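Local coordinates for endoglucanase E-5 (Thermobifida fusca, PDB 2CKS), which hydrolyses internal beta-1,4-glucosidic linkages in cellulose, lichenin and cereal beta-D-glucans through its family 5 glycoside hydrolase catalytic domain, at residues Y110-A115 and E153-V158. Residues are numbered along the deposited sequence; the frame is centred on the assembly and turned at random.
Sequences YNLDRA and EEVIPV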
loop_
_atom_site.group_PDB
_atom_site.type_symbol
_atom_site.label_atom_id
_atom_site.label_comp_id
_atom_site.label_asym_id
_atom_site.label_seq_id
_atom_site.Cartn_x
_atom_site.Cartn_y
_atom_site.Cartn_z
ATOM N N TYR A 110 6.439 -18.010 5.689
ATOM C CA TYR A 110 6.587 -17.990 7.146
ATOM C C TYR A 110 5.285 -17.607 7.862
ATOM O O TYR A 110 5.017 -18.071 8.976
ATOM C CB TYR A 110 7.704 -17.019 7.532
ATOM C CG TYR A 110 8.069 -17.052 8.987
ATOM C CD1 TYR A 110 9.032 -17.933 9.455
ATOM C CD2 TYR A 110 7.449 -16.206 9.899
ATOM C CE1 TYR A 110 9.370 -17.969 10.790
ATOM C CE2 TYR A 110 7.778 -16.239 11.245
ATOM C CZ TYR A 110 8.742 -17.120 11.683
ATOM O OH TYR A 110 9.069 -17.162 13.025
ATOM N N ASN A 111 4.485 -16.755 7.222
ATOM C CA ASN A 111 3.251 -16.246 7.803
ATOM C C ASN A 111 1.989 -16.714 7.072
ATOM O O ASN A 111 0.923 -16.139 7.262
ATOM C CB ASN A 111 3.308 -14.718 7.825
ATOM C CG ASN A 111 4.223 -14.202 8.901
ATOM O OD1 ASN A 111 4.025 -14.502 10.074
ATOM N ND2 ASN A 111 5.260 -13.469 8.511
ATOM N N LEU A 112 2.105 -17.769 6.271
ATOM C CA LEU A 112 0.986 -18.232 5.447
ATOM C C LEU A 112 -0.219 -18.694 6.264
ATOM O O LEU A 112 -1.346 -18.321 5.964
ATOM C CB LEU A 112 1.433 -19.373 4.523
ATOM C CG LEU A 112 0.294 -20.019 3.720
ATOM C CD1 LEU A 112 -0.355 -19.013 2.798
ATOM C CD2 LEU A 112 0.802 -21.211 2.935
ATOM N N ASP A 113 0.011 -19.530 7.270
ATOM C CA ASP A 113 -1.081 -20.070 8.079
ATOM C C ASP A 113 -1.862 -18.938 8.749
ATOM O O ASP A 113 -3.094 -18.923 8.705
ATOM C CB ASP A 113 -0.545 -21.061 9.121
ATOM C CG ASP A 113 -1.636 -21.905 9.761
ATOM O OD1 ASP A 113 -2.588 -22.305 9.060
ATOM O OD2 ASP A 113 -1.606 -22.227 10.971
ATOM N N ARG A 114 -1.139 -17.969 9.321
ATOM C CA ARG A 114 -1.750 -16.772 9.902
ATOM C C ARG A 114 -2.489 -15.953 8.859
ATOM O O ARG A 114 -3.564 -15.430 9.132
ATOM C CB ARG A 114 -0.690 -15.859 10.526
ATOM C CG ARG A 114 -0.306 -16.214 11.925
ATOM C CD ARG A 114 0.721 -15.262 12.489
ATOM N NE ARG A 114 2.048 -15.597 11.990
ATOM C CZ ARG A 114 2.894 -16.407 12.601
ATOM N NH1 ARG A 114 2.558 -16.976 13.754
ATOM N NH2 ARG A 114 4.077 -16.660 12.051
ATOM N N ALA A 115 -1.890 -15.813 7.681
ATOM C CA ALA A 115 -2.464 -14.990 6.617
ATOM C C ALA A 115 -3.804 -15.552 6.166
ATOM O O ALA A 115 -4.760 -14.808 5.950
ATOM C CB ALA A 115 -1.507 -14.893 5.440
ATOM N N GLU A 153 -0.763 -18.049 -4.820
ATOM C CA GLU A 153 -1.751 -19.015 -5.287
ATOM C C GLU A 153 -2.337 -19.859 -4.140
ATOM O O GLU A 153 -3.382 -20.489 -4.306
ATOM C CB GLU A 153 -1.141 -19.851 -6.421
ATOM C CG GLU A 153 -0.944 -18.985 -7.665
ATOM C CD GLU A 153 -0.160 -19.619 -8.793
ATOM O OE1 GLU A 153 -0.083 -18.968 -9.862
ATOM O OE2 GLU A 153 0.363 -20.744 -8.641
ATOM N N GLU A 154 -1.684 -19.844 -2.978
ATOM C CA GLU A 154 -2.225 -20.440 -1.748
ATOM C C GLU A 154 -3.201 -19.500 -1.017
ATOM O O GLU A 154 -4.188 -19.952 -0.448
ATOM C CB GLU A 154 -1.084 -20.863 -0.798
ATOM C CG GLU A 154 -0.212 -21.987 -1.343
ATOM C CD GLU A 154 1.022 -22.289 -0.507
ATOM O OE1 GLU A 154 2.008 -21.535 -0.555
ATOM O OE2 GLU A 154 1.008 -23.291 0.202
ATOM N N VAL A 155 -2.934 -18.193 -1.031
ATOM C CA VAL A 155 -3.744 -17.233 -0.274
ATOM C C VAL A 155 -4.929 -16.718 -1.082
ATOM O O VAL A 155 -6.009 -16.526 -0.539
ATOM C CB VAL A 155 -2.889 -16.032 0.202
ATOM C CG1 VAL A 155 -3.738 -15.002 0.943
ATOM C CG2 VAL A 155 -1.778 -16.519 1.092
ATOM N N ILE A 156 -4.726 -16.492 -2.373
ATOM C CA ILE A 156 -5.764 -15.901 -3.220
ATOM C C ILE A 156 -7.095 -16.658 -3.141
ATOM O O ILE A 156 -8.127 -16.024 -2.972
ATOM C CB ILE A 156 -5.262 -15.696 -4.684
ATOM C CG1 ILE A 156 -4.290 -14.516 -4.727
ATOM C CG2 ILE A 156 -6.422 -15.425 -5.654
ATOM C CD1 ILE A 156 -3.458 -14.459 -5.972
ATOM N N PRO A 157 -7.103 -17.985 -3.265
ATOM C CA PRO A 157 -8.367 -18.731 -3.178
ATOM C C PRO A 157 -9.091 -18.598 -1.842
ATOM O O PRO A 157 -10.313 -18.680 -1.827
ATOM C CB PRO A 157 -7.943 -20.188 -3.405
ATOM C CG PRO A 157 -6.630 -20.136 -3.991
ATOM C CD PRO A 157 -5.972 -18.876 -3.565
ATOM N N VAL A 158 -8.363 -18.403 -0.747
ATOM C CA VAL A 158 -8.985 -18.193 0.555
ATOM C C VAL A 158 -9.801 -16.900 0.527
ATOM O O VAL A 158 -10.933 -16.860 0.983
ATOM C CB VAL A 158 -7.933 -18.139 1.685
ATOM C CG1 VAL A 158 -8.578 -17.755 3.004
ATOM C CG2 VAL A 158 -7.212 -19.476 1.791
#
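Leu112 reaches from the first turn of helix 112-126 to Glu154 and Val155 of helix 145-162; its two methyls carry the contact, and no hydrogen bond crosses between the segments. Just before it, Asn111 occupies the N-cap position but turns its amide to other tasks: Arg114 offers NE (3.0 Å) and NH2 (2.9 Å) together to the single oxygen Asn111 OD1, while Asn111 ND2 bonds to Gln67. The NE bond lies in the carbonyl plane, whereas NH2 is tilted 32° from it.

CB of Leu112 points toward the 153-158 segment, and CG, anti to the backbone N (chi1 174°), brings CD1 and CD2 against Val155 and Glu154. Leu112 CD1 presses on Val155 CG2 at 3.3 Å, tighter than ordinary van der Waals contact, as the two side chains run antiparallel alongside one another. The Leu112 and Glu154 side chains cross nearly at right angles, with Leu112 CD2 3.4 Å from Glu154 OE2 and 3.6 Å from Glu154 CD, so that a methyl is set against the carboxylate. In the TIM barrel of this catalytic domain, the two helices follow the adjacent parallel strands 95-101 and 132-135, and the contact joins them side by side on the outside of the barrel. With only an alanine here, both methyls would be gone, which is likely to open a gap beside Val155 CG2 and free the Glu154 carboxylate to turn.

One turn on, Ala115 N bonds to Asn111 O at 2.9 Å. Ala115 CB stays 4.6 Å from Val155 CG2, looser than the leucine contact, and also packs on Trp100 of strand 95-101 and on Tyr151.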